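Local coordinates for tryptophan synthase alpha chain (Campylobacter jejuni, PDB 3THA), which probably cleaves indoleglycerol phosphate to indole and glyceraldehyde 3-phosphate in the last step of tryptophan biosynthesis, at residues V157-L170 against K190-V204. Numbering follows the deposited sequence.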
ATOM      1  N   VAL B 157       0.951  -1.297 -23.101  1.00 62.23           N
ATOM      2  CA  VAL B 157       2.339  -1.648 -22.800  1.00 62.89           C
ATOM      3  C   VAL B 157       3.284  -0.947 -23.788  1.00 63.55           C
ATOM      4  O   VAL B 157       4.287  -0.351 -23.388  1.00 63.68           O
ATOM      5  CB  VAL B 157       2.554  -3.205 -22.836  1.00 64.00           C
ATOM      6  CG1 VAL B 157       4.031  -3.578 -22.778  1.00 62.43           C
ATOM      7  CG2 VAL B 157       1.761  -3.888 -21.729  1.00 62.98           C
ATOM      8  N   LYS B 158       2.974  -1.047 -25.072  1.00 64.57           N
ATOM      9  CA  LYS B 158       3.732  -0.349 -26.117  1.00 65.38           C
ATOM     10  C   LYS B 158       3.865   1.143 -25.744  1.00 63.96           C
ATOM     11  O   LYS B 158       4.963   1.700 -25.724  1.00 64.12           O
ATOM     12  CB  LYS B 158       3.075  -0.574 -27.487  1.00 65.95           C
ATOM     13  CG  LYS B 158       3.605   0.271 -28.641  1.00 70.42           C
ATOM     14  CD  LYS B 158       3.330  -0.405 -30.009  1.00 74.27           C
ATOM     15  CE  LYS B 158       3.565   0.533 -31.215  1.00 79.99           C
ATOM     16  NZ  LYS B 158       5.015   0.806 -31.549  1.00 80.56           N
ATOM     17  N   LYS B 159       2.750   1.769 -25.407  1.00 62.75           N
ATOM     18  CA  LYS B 159       2.761   3.151 -24.978  1.00 62.18           C
ATOM     19  C   LYS B 159       3.559   3.437 -23.668  1.00 60.48           C
ATOM     20  O   LYS B 159       4.255   4.456 -23.572  1.00 60.57           O
ATOM     21  CB  LYS B 159       1.321   3.655 -24.902  1.00 62.37           C
ATOM     22  CG  LYS B 159       1.144   4.920 -24.141  1.00 63.55           C
ATOM     23  CD  LYS B 159      -0.337   5.230 -23.868  1.00 67.49           C
ATOM     24  CE  LYS B 159      -0.465   6.286 -22.740  1.00 66.98           C
ATOM     25  NZ  LYS B 159       0.215   7.588 -23.098  1.00 68.57           N
ATOM     26  N   LEU B 160       3.493   2.556 -22.669  1.00 59.06           N
ATOM     27  CA  LEU B 160       4.238   2.811 -21.428  1.00 57.20           C
ATOM     28  C   LEU B 160       5.741   2.614 -21.593  1.00 56.72           C
ATOM     29  O   LEU B 160       6.539   3.331 -20.959  1.00 55.12           O
ATOM     30  CB  LEU B 160       3.710   1.952 -20.289  1.00 56.84           C
ATOM     31  CG  LEU B 160       2.370   2.432 -19.719  1.00 59.17           C
ATOM     32  CD1 LEU B 160       1.628   1.266 -19.061  1.00 61.16           C
ATOM     33  CD2 LEU B 160       2.546   3.583 -18.716  1.00 59.46           C
ATOM     34  N   VAL B 161       6.142   1.666 -22.437  1.00 56.46           N
ATOM     35  CA  VAL B 161       7.552   1.292 -22.453  1.00 57.52           C
ATOM     36  C   VAL B 161       8.374   1.881 -23.583  1.00 59.76           C
ATOM     37  O   VAL B 161       9.574   2.035 -23.456  1.00 60.30           O
ATOM     38  CB  VAL B 161       7.782  -0.236 -22.366  1.00 57.46           C
ATOM     39  CG1 VAL B 161       7.059  -0.802 -21.160  1.00 55.58           C
ATOM     40  CG2 VAL B 161       7.354  -0.933 -23.631  1.00 58.41           C
ATOM     41  N   LYS B 162       7.740   2.230 -24.687  1.00 62.12           N
ATOM     42  CA  LYS B 162       8.498   2.686 -25.859  1.00 64.40           C
ATOM     43  C   LYS B 162       9.490   3.785 -25.478  1.00 64.52           C
ATOM     44  O   LYS B 162      10.599   3.830 -26.017  1.00 65.78           O
ATOM     45  CB  LYS B 162       7.554   3.173 -26.959  1.00 64.66           C
ATOM     46  CG  LYS B 162       8.196   3.406 -28.304  1.00 66.33           C
ATOM     47  CD  LYS B 162       7.278   4.236 -29.226  1.00 65.13           C
ATOM     48  CE  LYS B 162       8.011   4.670 -30.506  1.00 64.42           C
ATOM     49  NZ  LYS B 162       7.634   3.803 -31.637  1.00 65.53           N
ATOM     50  N   HIS B 163       9.086   4.635 -24.533  1.00 64.17           N
ATOM     51  CA  HIS B 163       9.869   5.804 -24.126  1.00 65.29           C
ATOM     52  C   HIS B 163      10.336   5.779 -22.668  1.00 64.07           C
ATOM     53  O   HIS B 163      10.660   6.836 -22.119  1.00 64.51           O
ATOM     54  CB  HIS B 163       9.059   7.086 -24.365  1.00 65.99           C
ATOM     55  CG  HIS B 163       8.788   7.370 -25.816  1.00 70.11           C
ATOM     56  ND1 HIS B 163       9.749   7.231 -26.801  1.00 74.58           N
ATOM     57  CD2 HIS B 163       7.668   7.805 -26.446  1.00 73.00           C
ATOM     58  CE1 HIS B 163       9.227   7.547 -27.975  1.00 76.25           C
ATOM     59  NE2 HIS B 163       7.965   7.904 -27.789  1.00 76.04           N
ATOM     60  N   ALA B 164      10.363   4.595 -22.043  1.00 62.71           N
ATOM     61  CA  ALA B 164      10.701   4.460 -20.617  1.00 60.36           C
ATOM     62  C   ALA B 164      12.208   4.483 -20.388  1.00 60.50           C
ATOM     63  O   ALA B 164      12.967   4.433 -21.329  1.00 61.14           O
ATOM     64  CB  ALA B 164      10.125   3.182 -20.055  1.00 59.81           C
ATOM     65  N   LYS B 165      12.612   4.554 -19.122  1.00 58.69           N
ATOM     66  CA  LYS B 165      14.006   4.611 -18.745  1.00 58.78           C
ATOM     67  C   LYS B 165      14.253   3.678 -17.539  1.00 56.92           C
ATOM     68  O   LYS B 165      13.343   3.398 -16.746  1.00 56.06           O
ATOM     69  CB  LYS B 165      14.407   6.054 -18.421  1.00 59.63           C
ATOM     70  CG  LYS B 165      14.080   7.133 -19.532  1.00 63.37           C
ATOM     71  CD  LYS B 165      15.078   7.180 -20.715  1.00 68.99           C
ATOM     72  CE  LYS B 165      14.889   8.451 -21.592  1.00 70.37           C
ATOM     73  NZ  LYS B 165      14.606   9.684 -20.726  1.00 71.57           N
ATOM     74  N   GLY B 166      15.466   3.161 -17.425  1.00 56.40           N
ATOM     75  CA  GLY B 166      15.819   2.305 -16.290  1.00 55.88           C
ATOM     76  C   GLY B 166      15.621   0.829 -16.515  1.00 56.05           C
ATOM     77  O   GLY B 166      16.463   0.178 -17.162  1.00 58.91           O
ATOM     78  N   PHE B 167      14.501   0.305 -16.009  1.00 53.85           N
ATOM     79  CA  PHE B 167      14.110  -1.085 -16.214  1.00 53.11           C
ATOM     80  C   PHE B 167      12.597  -1.144 -16.217  1.00 52.23           C
ATOM     81  O   PHE B 167      11.971  -0.249 -15.707  1.00 51.45           O
ATOM     82  CB  PHE B 167      14.727  -2.020 -15.134  1.00 53.43           C
ATOM     83  CG  PHE B 167      14.226  -1.784 -13.708  1.00 51.98           C
ATOM     84  CD1 PHE B 167      14.915  -0.945 -12.842  1.00 51.91           C
ATOM     85  CD2 PHE B 167      13.080  -2.435 -13.227  1.00 54.31           C
ATOM     86  CE1 PHE B 167      14.494  -0.741 -11.523  1.00 49.53           C
ATOM     87  CE2 PHE B 167      12.628  -2.257 -11.882  1.00 52.18           C
ATOM     88  CZ  PHE B 167      13.339  -1.411 -11.033  1.00 52.97           C
ATOM     89  N   ILE B 168      12.008  -2.167 -16.821  1.00 52.54           N
ATOM     90  CA  ILE B 168      10.581  -2.357 -16.718  1.00 51.86           C
ATOM     91  C   ILE B 168      10.305  -3.213 -15.506  1.00 52.91           C
ATOM     92  O   ILE B 168      10.962  -4.240 -15.302  1.00 52.74           O
ATOM     93  CB  ILE B 168       9.962  -3.015 -17.979  1.00 52.63           C
ATOM     94  CG1 ILE B 168      10.503  -2.351 -19.255  1.00 51.40           C
ATOM     95  CG2 ILE B 168       8.430  -2.927 -17.916  1.00 50.29           C
ATOM     96  CD1 ILE B 168      10.234  -0.867 -19.325  1.00 48.23           C
ATOM     97  N   TYR B 169       9.333  -2.773 -14.701  1.00 53.19           N
ATOM     98  CA  TYR B 169       8.939  -3.483 -13.515  1.00 53.94           C
ATOM     99  C   TYR B 169       7.726  -4.268 -13.921  1.00 55.99           C
ATOM    100  O   TYR B 169       6.612  -3.724 -13.948  1.00 56.07           O
ATOM    101  CB  TYR B 169       8.580  -2.494 -12.421  1.00 53.97           C
ATOM    102  CG  TYR B 169       8.601  -3.025 -10.979  1.00 54.66           C
ATOM    103  CD1 TYR B 169       7.975  -4.230 -10.636  1.00 56.45           C
ATOM    104  CD2 TYR B 169       9.231  -2.303  -9.962  1.00 53.52           C
ATOM    105  CE1 TYR B 169       8.001  -4.715  -9.334  1.00 57.00           C
ATOM    106  CE2 TYR B 169       9.279  -2.804  -8.638  1.00 56.18           C
ATOM    107  CZ  TYR B 169       8.637  -3.993  -8.340  1.00 57.19           C
ATOM    108  OH  TYR B 169       8.630  -4.485  -7.039  1.00 61.99           O
ATOM    109  N   LEU B 170       7.947  -5.536 -14.267  1.00 57.99           N
ATOM    110  CA  LEU B 170       6.884  -6.498 -14.521  1.00 60.22           C
ATOM    111  C   LEU B 170       6.323  -7.151 -13.238  1.00 62.02           C
ATOM    112  O   LEU B 170       6.946  -8.045 -12.666  1.00 64.03           O
ATOM    113  CB  LEU B 170       7.351  -7.591 -15.483  1.00 60.45           C
ATOM    114  CG  LEU B 170       6.210  -8.546 -15.866  1.00 62.50           C
ATOM    115  CD1 LEU B 170       4.891  -7.803 -16.295  1.00 60.84           C
ATOM    116  CD2 LEU B 170       6.619  -9.513 -16.929  1.00 62.95           C
ATOM    117  N   LYS B 190       4.503 -12.397 -21.523  1.00 69.84           N
ATOM    118  CA  LYS B 190       4.448 -10.954 -21.339  1.00 66.60           C
ATOM    119  C   LYS B 190       5.824 -10.295 -21.557  1.00 66.10           C
ATOM    120  O   LYS B 190       5.924  -9.208 -22.163  1.00 65.76           O
ATOM    121  CB  LYS B 190       3.816 -10.582 -19.996  1.00 64.96           C
ATOM    122  CG  LYS B 190       3.361  -9.136 -19.923  1.00 61.64           C
ATOM    123  CD  LYS B 190       2.202  -8.948 -20.921  1.00 62.44           C
ATOM    124  CE  LYS B 190       1.576  -7.590 -20.791  1.00 58.45           C
ATOM    125  NZ  LYS B 190       0.394  -7.491 -21.641  1.00 63.95           N
ATOM    126  N   VAL B 191       6.874 -10.967 -21.101  1.00 66.00           N
ATOM    127  CA  VAL B 191       8.261 -10.549 -21.333  1.00 65.53           C
ATOM    128  C   VAL B 191       8.608 -10.410 -22.820  1.00 66.69           C
ATOM    129  O   VAL B 191       9.061  -9.342 -23.251  1.00 65.93           O
ATOM    130  CB  VAL B 191       9.250 -11.516 -20.611  1.00 67.08           C
ATOM    131  CG1 VAL B 191      10.640 -11.433 -21.201  1.00 66.81           C
ATOM    132  CG2 VAL B 191       9.249 -11.239 -19.099  1.00 63.85           C
ATOM    133  N   LYS B 192       8.373 -11.471 -23.594  1.00 68.60           N
ATOM    134  CA  LYS B 192       8.491 -11.429 -25.042  1.00 69.92           C
ATOM    135  C   LYS B 192       7.786 -10.193 -25.636  1.00 69.28           C
ATOM    136  O   LYS B 192       8.350  -9.465 -26.466  1.00 70.20           O
ATOM    137  CB  LYS B 192       7.890 -12.711 -25.628  1.00 73.03           C
ATOM    138  CG  LYS B 192       8.282 -12.986 -27.115  1.00 76.18           C
ATOM    139  CD  LYS B 192       7.745 -14.283 -27.661  1.00 78.83           C
ATOM    140  CE  LYS B 192       8.746 -14.846 -28.671  1.00 84.10           C
ATOM    141  NZ  LYS B 192       8.154 -15.698 -29.753  1.00 83.74           N
ATOM    142  N   GLU B 193       6.556  -9.947 -25.195  1.00 67.91           N
ATOM    143  CA  GLU B 193       5.754  -8.847 -25.687  1.00 66.18           C
ATOM    144  C   GLU B 193       6.443  -7.511 -25.398  1.00 64.89           C
ATOM    145  O   GLU B 193       6.575  -6.668 -26.290  1.00 65.31           O
ATOM    146  CB  GLU B 193       4.351  -8.915 -25.058  1.00 65.53           C
ATOM    147  CG  GLU B 193       3.442  -7.752 -25.403  1.00 64.69           C
ATOM    148  CD  GLU B 193       2.057  -7.879 -24.820  1.00 66.04           C
ATOM    149  OE1 GLU B 193       1.679  -7.023 -24.009  1.00 64.43           O
ATOM    150  OE2 GLU B 193       1.322  -8.809 -25.183  1.00 70.81           O
ATOM    151  N   ILE B 194       6.889  -7.320 -24.158  1.00 63.50           N
ATOM    152  CA  ILE B 194       7.573  -6.106 -23.780  1.00 61.80           C
ATOM    153  C   ILE B 194       8.838  -5.987 -24.606  1.00 64.27           C
ATOM    154  O   ILE B 194       9.124  -4.914 -25.157  1.00 64.36           O
ATOM    155  CB  ILE B 194       7.949  -6.104 -22.308  1.00 60.23           C
ATOM    156  CG1 ILE B 194       6.712  -6.358 -21.459  1.00 58.87           C
ATOM    157  CG2 ILE B 194       8.598  -4.776 -21.927  1.00 58.26           C
ATOM    158  CD1 ILE B 194       6.990  -6.785 -20.047  1.00 58.12           C
ATOM    159  N   ARG B 195       9.584  -7.087 -24.713  1.00 66.08           N
ATOM    160  CA  ARG B 195      10.805  -7.077 -25.508  1.00 68.76           C
ATOM    161  C   ARG B 195      10.575  -6.492 -26.887  1.00 70.66           C
ATOM    162  O   ARG B 195      11.404  -5.718 -27.361  1.00 72.33           O
ATOM    163  CB  ARG B 195      11.455  -8.460 -25.601  1.00 70.53           C
ATOM    164  CG  ARG B 195      12.702  -8.548 -24.759  1.00 70.94           C
ATOM    165  CD  ARG B 195      12.955  -9.940 -24.205  1.00 75.47           C
ATOM    166  NE  ARG B 195      13.788  -9.850 -23.000  1.00 76.97           N
ATOM    167  CZ  ARG B 195      14.097 -10.860 -22.188  1.00 78.96           C
ATOM    168  NH1 ARG B 195      13.651 -12.099 -22.427  1.00 79.10           N
ATOM    169  NH2 ARG B 195      14.864 -10.620 -21.124  1.00 79.44           N
ATOM    170  N   SER B 196       9.454  -6.811 -27.530  1.00 70.87           N
ATOM    171  CA  SER B 196       9.250  -6.309 -28.877  1.00 72.01           C
ATOM    172  C   SER B 196       8.934  -4.798 -28.970  1.00 70.72           C
ATOM    173  O   SER B 196       8.661  -4.305 -30.062  1.00 71.37           O
ATOM    174  CB  SER B 196       8.173  -7.119 -29.596  1.00 73.57           C
ATOM    175  OG  SER B 196       6.889  -6.553 -29.380  1.00 73.07           O
ATOM    176  N   PHE B 197       8.983  -4.088 -27.840  1.00 68.78           N
ATOM    177  CA  PHE B 197       8.695  -2.644 -27.758  1.00 67.44           C
ATOM    178  C   PHE B 197       9.851  -1.831 -27.146  1.00 67.09           C
ATOM    179  O   PHE B 197       9.996  -0.615 -27.405  1.00 66.37           O
ATOM    180  CB  PHE B 197       7.441  -2.402 -26.915  1.00 65.70           C
ATOM    181  CG  PHE B 197       6.172  -2.971 -27.515  1.00 67.89           C
ATOM    182  CD1 PHE B 197       5.949  -2.933 -28.899  1.00 68.26           C
ATOM    183  CD2 PHE B 197       5.185  -3.508 -26.694  1.00 66.58           C
ATOM    184  CE1 PHE B 197       4.784  -3.469 -29.474  1.00 69.36           C
ATOM    185  CE2 PHE B 197       4.004  -4.030 -27.251  1.00 69.94           C
ATOM    186  CZ  PHE B 197       3.803  -4.010 -28.664  1.00 69.69           C
ATOM    187  N   THR B 198      10.630  -2.489 -26.283  1.00 66.73           N
ATOM    188  CA  THR B 198      11.789  -1.864 -25.652  1.00 66.19           C
ATOM    189  C   THR B 198      12.967  -2.811 -25.449  1.00 67.49           C
ATOM    190  O   THR B 198      12.820  -4.044 -25.402  1.00 67.78           O
ATOM    191  CB  THR B 198      11.460  -1.166 -24.309  1.00 64.13           C
ATOM    192  OG1 THR B 198      12.565  -0.334 -23.932  1.00 63.72           O
ATOM    193  CG2 THR B 198      11.174  -2.179 -23.196  1.00 63.14           C
ATOM    194  N   ASN B 199      14.139  -2.198 -25.317  1.00 68.02           N
ATOM    195  CA  ASN B 199      15.381  -2.921 -25.095  1.00 69.51           C
ATOM    196  C   ASN B 199      15.862  -2.920 -23.631  1.00 67.14           C
ATOM    197  O   ASN B 199      16.862  -3.584 -23.299  1.00 67.99           O
ATOM    198  CB  ASN B 199      16.434  -2.366 -26.050  1.00 72.25           C
ATOM    199  CG  ASN B 199      16.023  -2.547 -27.509  1.00 76.10           C
ATOM    200  OD1 ASN B 199      16.490  -3.463 -28.179  1.00 78.50           O
ATOM    201  ND2 ASN B 199      15.101  -1.696 -27.989  1.00 77.72           N
ATOM    202  N   LEU B 200      15.138  -2.189 -22.778  1.00 63.36           N
ATOM    203  CA  LEU B 200      15.519  -2.019 -21.383  1.00 61.26           C
ATOM    204  C   LEU B 200      15.368  -3.334 -20.658  1.00 60.20           C
ATOM    205  O   LEU B 200      14.546  -4.176 -21.076  1.00 59.98           O
ATOM    206  CB  LEU B 200      14.607  -1.013 -20.692  1.00 59.93           C
ATOM    207  CG  LEU B 200      14.700   0.429 -21.162  1.00 60.25           C
ATOM    208  CD1 LEU B 200      13.416   1.098 -20.748  1.00 58.48           C
ATOM    209  CD2 LEU B 200      15.944   1.129 -20.563  1.00 57.71           C
ATOM    210  N   PRO B 201      16.144  -3.515 -19.571  1.00 58.72           N
ATOM    211  CA  PRO B 201      15.999  -4.709 -18.756  1.00 58.69           C
ATOM    212  C   PRO B 201      14.606  -4.879 -18.113  1.00 57.53           C
ATOM    213  O   PRO B 201      13.916  -3.901 -17.784  1.00 55.50           O
ATOM    214  CB  PRO B 201      17.105  -4.564 -17.714  1.00 58.72           C
ATOM    215  CG  PRO B 201      17.548  -3.138 -17.791  1.00 58.17           C
ATOM    216  CD  PRO B 201      17.319  -2.722 -19.186  1.00 58.53           C
ATOM    217  N   ILE B 202      14.186  -6.133 -17.995  1.00 58.23           N
ATOM    218  CA  ILE B 202      12.907  -6.489 -17.393  1.00 57.25           C
ATOM    219  C   ILE B 202      13.179  -7.284 -16.121  1.00 57.82           C
ATOM    220  O   ILE B 202      13.923  -8.271 -16.139  1.00 60.18           O
ATOM    221  CB  ILE B 202      12.012  -7.271 -18.418  1.00 58.34           C
ATOM    222  CG1 ILE B 202      11.934  -6.462 -19.732  1.00 58.04           C
ATOM    223  CG2 ILE B 202      10.583  -7.519 -17.854  1.00 55.11           C
ATOM    224  CD1 ILE B 202      11.512  -7.229 -20.954  1.00 58.76           C
ATOM    225  N   PHE B 203      12.641  -6.794 -15.013  1.00 57.37           N
ATOM    226  CA  PHE B 203      12.775  -7.381 -13.681  1.00 57.97           C
ATOM    227  C   PHE B 203      11.392  -7.718 -13.143  1.00 59.43           C
ATOM    228  O   PHE B 203      10.501  -6.872 -13.157  1.00 57.75           O
ATOM    229  CB  PHE B 203      13.435  -6.411 -12.681  1.00 56.42           C
ATOM    230  CG  PHE B 203      14.802  -5.876 -13.091  1.00 54.06           C
ATOM    231  CD1 PHE B 203      15.619  -6.541 -13.978  1.00 54.15           C
ATOM    232  CD2 PHE B 203      15.281  -4.708 -12.523  1.00 52.48           C
ATOM    233  CE1 PHE B 203      16.865  -6.021 -14.340  1.00 53.21           C
ATOM    234  CE2 PHE B 203      16.537  -4.180 -12.879  1.00 51.62           C
ATOM    235  CZ  PHE B 203      17.323  -4.830 -13.790  1.00 50.03           C
ATOM    236  N   VAL B 204      11.218  -8.950 -12.655  1.00 63.00           N
ATOM    237  CA  VAL B 204       9.943  -9.392 -12.113  1.00 64.95           C
ATOM    238  C   VAL B 204       9.913  -9.400 -10.593  1.00 66.22           C
ATOM    239  O   VAL B 204      10.758 -10.025  -9.960  1.00 67.51           O
ATOM    240  CB  VAL B 204       9.581 -10.793 -12.577  1.00 67.37           C
ATOM    241  CG1 VAL B 204       8.138 -11.070 -12.212  1.00 68.18           C
ATOM    242  CG2 VAL B 204       9.769 -10.948 -14.074  1.00 67.12           C
TER
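F197 lays one face of its ring against K158, whose CB sits 3.5 Å from the ring centroid and only 9° off the normal, a CH-pi contact. K158 runs on across that face because its chi1 of 170° turns CG away from the backbone N, CD reaching 3.4 Å from F197 CE1. V157 CG1 comes to the edge of the same ring, while V161 CG2 packs 3.6 Å from F197 CB. Beneath helix 154-161, I168 and T198 meet tip to tip, CG1 to CG2. L170 rests on helix 180-195, its CD2 3.8 Å from V191 CG2, with I194 CD1 nearby. Between the strands, I168 is held through both its N-H and its C=O: its N donates to P201 O at 2.8 Å, and its O accepts from F203 N at 3.1 Å, almost straight at 179°. L170 N then donates to F203 O, tilted out of the carbonyl plane. F203 and Y169 are on the face opposite I168 and L170; F203's ring packs obliquely on F167, which F7 meets edge-to-face, and Y169's side chain lies about 4 Å from that of E46, the predicted proton acceptor. Further out, K190 NZ bridges to E193 OE1 and also bonds T152 O, so the lysine's charged end is satisfied where its CE passes V157 CG2. The contact joins a TIM-barrel beta-alpha-beta unit (168-171, 180-195, 202-205) to the preceding helix 154-161: backbone bonds set the strand register, and the helices adhere mainly through apolar contacts.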